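Local coordinates for GDP-mannose-dependent alpha-(1-6)-phosphatidylinositol monomannoside mannosyltransferase (Corynebacterium glutamicum, PDB 3OKP), which belongs to the GT-B class of glycosyltransferases, built from two Rossmann-like domains, and carries guanosine-5'-diphosphate-alpha-D-mannose in this model, at residues A[9-14]-A[23-28]. Numbering follows the deposited sequence.
Sequences VVTNDF and SYLRDF
The first beta-alpha-beta unit of the N-terminal Rossmann-like domain packs its helix, 20-29, against its opening strand, 7-11, and Leu25 is the residue that bridges the two. Strand 7-11 lies inside the parallel sheet, hydrogen-bonded through its backbone to strands 37-42 and 89-92, so its side chains point to one face of the sheet or the other: Val9 and Thr11 toward the helix, Val10 away from it. Leu25 and Thr11 reach for each other tip to tip. With CG of Leu25 anti to its carbonyl carbon (chi1 -67°) and the chain then extended, CD1 is carried out to the end of the strand. There Leu25 CD1 lies 3.4 Å from OG1 of Thr11. The same methyl also rests on the main chain just beyond the strand, 3.4 Å from the carbonyl O of Asp13. These are van der Waals contacts, and no hydrogen bond joins the two segments.

Threonine suits this place because it has two uses. Its methyl CG2 offers a second, looser surface to Leu25 CD1 at 4.0 Å, while its hydroxyl serves the backbone: Asp13 N donates to Thr11 OG1 at 2.8 Å, an ST turn that bends the chain as it leaves the sheet. A branched leucine gives the buried interface a compact nonpolar filling that asks for no polar partner. At the partly exposed positions Arg26 and Asp27, away from this contact, a charged pair suits the helix; Asp27 also touches Trp365 of helix 365-377. Arg26 grips the carboxylate of Asp27 side-on, NE to OD1 at 2.8 Å and NH2 to OD2 at 3.1 Å, with the face of its guanidinium lying over Ser23 CA.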
loop_
_atom_site.group_PDB
_atom_site.type_symbol
_atom_site.label_atom_id
_atom_site.label_comp_id
_atom_site.label_asym_id
_atom_site.label_seq_id
_atom_site.Cartn_x
_atom_site.Cartn_y
_atom_site.Cartn_z
ATOM N N VAL A 9 2.322 -20.386 3.106
ATOM C CA VAL A 9 1.718 -19.281 2.364
ATOM C C VAL A 9 1.294 -19.783 0.985
ATOM O O VAL A 9 2.130 -20.235 0.196
ATOM C CB VAL A 9 2.691 -18.076 2.228
ATOM C CG1 VAL A 9 2.017 -16.912 1.505
ATOM C CG2 VAL A 9 3.204 -17.631 3.597
ATOM N N VAL A 10 -0.007 -19.712 0.712
ATOM C CA VAL A 10 -0.585 -20.205 -0.539
ATOM C C VAL A 10 -0.993 -19.007 -1.388
ATOM O O VAL A 10 -1.841 -18.213 -0.978
ATOM C CB VAL A 10 -1.810 -21.124 -0.276
ATOM C CG1 VAL A 10 -2.448 -21.583 -1.591
ATOM C CG2 VAL A 10 -1.410 -22.324 0.575
ATOM N N THR A 11 -0.391 -18.877 -2.568
ATOM C CA THR A 11 -0.534 -17.644 -3.342
ATOM C C THR A 11 -0.271 -17.783 -4.843
ATOM O O THR A 11 0.630 -18.507 -5.272
ATOM C CB THR A 11 0.356 -16.502 -2.744
ATOM O OG1 THR A 11 0.144 -15.284 -3.465
ATOM C CG2 THR A 11 1.846 -16.870 -2.765
ATOM N N ASN A 12 -1.081 -17.072 -5.626
ATOM C CA ASN A 12 -0.825 -16.870 -7.045
ATOM C C ASN A 12 0.020 -15.610 -7.267
ATOM O O ASN A 12 0.464 -15.340 -8.382
ATOM C CB ASN A 12 -2.151 -16.759 -7.806
ATOM C CG ASN A 12 -1.966 -16.752 -9.316
ATOM O OD1 ASN A 12 -1.302 -17.622 -9.875
ATOM N ND2 ASN A 12 -2.555 -15.763 -9.978
ATOM N N ASP A 13 0.238 -14.851 -6.196
ATOM C CA ASP A 13 0.903 -13.551 -6.275
ATOM C C ASP A 13 2.230 -13.566 -5.518
ATOM O O ASP A 13 2.273 -13.276 -4.325
ATOM C CB ASP A 13 0.002 -12.453 -5.696
ATOM C CG ASP A 13 -1.396 -12.460 -6.290
ATOM O OD1 ASP A 13 -1.532 -12.314 -7.525
ATOM O OD2 ASP A 13 -2.363 -12.599 -5.509
ATOM N N PHE A 14 3.307 -13.905 -6.215
ATOM C CA PHE A 14 4.629 -13.977 -5.598
ATOM C C PHE A 14 5.677 -13.458 -6.580
ATOM O O PHE A 14 5.509 -13.612 -7.790
ATOM C CB PHE A 14 4.935 -15.424 -5.179
ATOM C CG PHE A 14 6.032 -15.551 -4.150
ATOM C CD1 PHE A 14 5.839 -15.107 -2.843
ATOM C CD2 PHE A 14 7.251 -16.136 -4.483
ATOM C CE1 PHE A 14 6.852 -15.222 -1.888
ATOM C CE2 PHE A 14 8.270 -16.258 -3.534
ATOM C CZ PHE A 14 8.067 -15.802 -2.235
ATOM N N SER A 23 4.637 -7.471 -3.469
ATOM C CA SER A 23 5.445 -6.672 -2.544
ATOM C C SER A 23 4.990 -6.855 -1.095
ATOM O O SER A 23 5.812 -6.966 -0.183
ATOM C CB SER A 23 5.392 -5.191 -2.933
ATOM O OG SER A 23 5.985 -4.978 -4.204
ATOM N N TYR A 24 3.671 -6.890 -0.909
ATOM C CA TYR A 24 3.031 -7.118 0.383
ATOM C C TYR A 24 3.521 -8.417 1.028
ATOM O O TYR A 24 3.962 -8.417 2.180
ATOM C CB TYR A 24 1.509 -7.135 0.186
ATOM C CG TYR A 24 0.667 -7.392 1.419
ATOM C CD1 TYR A 24 0.149 -6.333 2.166
ATOM C CD2 TYR A 24 0.346 -8.693 1.809
ATOM C CE1 TYR A 24 -0.649 -6.569 3.291
ATOM C CE2 TYR A 24 -0.446 -8.938 2.929
ATOM C CZ TYR A 24 -0.940 -7.874 3.662
ATOM O OH TYR A 24 -1.721 -8.122 4.771
ATOM N N LEU A 25 3.463 -9.513 0.273
ATOM C CA LEU A 25 3.849 -10.827 0.790
ATOM C C LEU A 25 5.357 -10.960 0.993
ATOM O O LEU A 25 5.798 -11.418 2.046
ATOM C CB LEU A 25 3.303 -11.955 -0.096
ATOM C CG LEU A 25 1.779 -12.133 -0.119
ATOM C CD1 LEU A 25 1.394 -13.260 -1.058
ATOM C CD2 LEU A 25 1.210 -12.386 1.275
ATOM N N ARG A 26 6.140 -10.537 0.000
ATOM C CA ARG A 26 7.603 -10.507 0.121
ATOM C C ARG A 26 8.054 -9.828 1.424
ATOM O O ARG A 26 8.863 -10.381 2.172
ATOM C CB ARG A 26 8.227 -9.811 -1.097
ATOM C CG ARG A 26 9.734 -9.538 -1.004
ATOM C CD ARG A 26 10.149 -8.441 -1.980
ATOM N NE ARG A 26 9.627 -7.133 -1.578
ATOM C CZ ARG A 26 9.340 -6.139 -2.415
ATOM N NH1 ARG A 26 9.513 -6.285 -3.724
ATOM N NH2 ARG A 26 8.867 -4.995 -1.941
ATOM N N ASP A 27 7.513 -8.643 1.698
ATOM C CA ASP A 27 7.951 -7.852 2.848
ATOM C C ASP A 27 7.415 -8.362 4.189
ATOM O O ASP A 27 8.116 -8.291 5.197
ATOM C CB ASP A 27 7.634 -6.368 2.647
ATOM C CG ASP A 27 8.402 -5.755 1.483
ATOM O OD1 ASP A 27 9.455 -6.301 1.090
ATOM O OD2 ASP A 27 7.948 -4.717 0.956
ATOM N N PHE A 28 6.190 -8.885 4.204
ATOM C CA PHE A 28 5.654 -9.510 5.419
ATOM C C PHE A 28 6.371 -10.812 5.784
ATOM O O PHE A 28 6.669 -11.047 6.959
ATOM C CB PHE A 28 4.137 -9.730 5.330
ATOM C CG PHE A 28 3.332 -8.640 5.979
ATOM C CD1 PHE A 28 3.412 -8.424 7.353
ATOM C CD2 PHE A 28 2.490 -7.835 5.222
ATOM C CE1 PHE A 28 2.677 -7.414 7.963
ATOM C CE2 PHE A 28 1.748 -6.819 5.823
ATOM C CZ PHE A 28 1.841 -6.609 7.197
#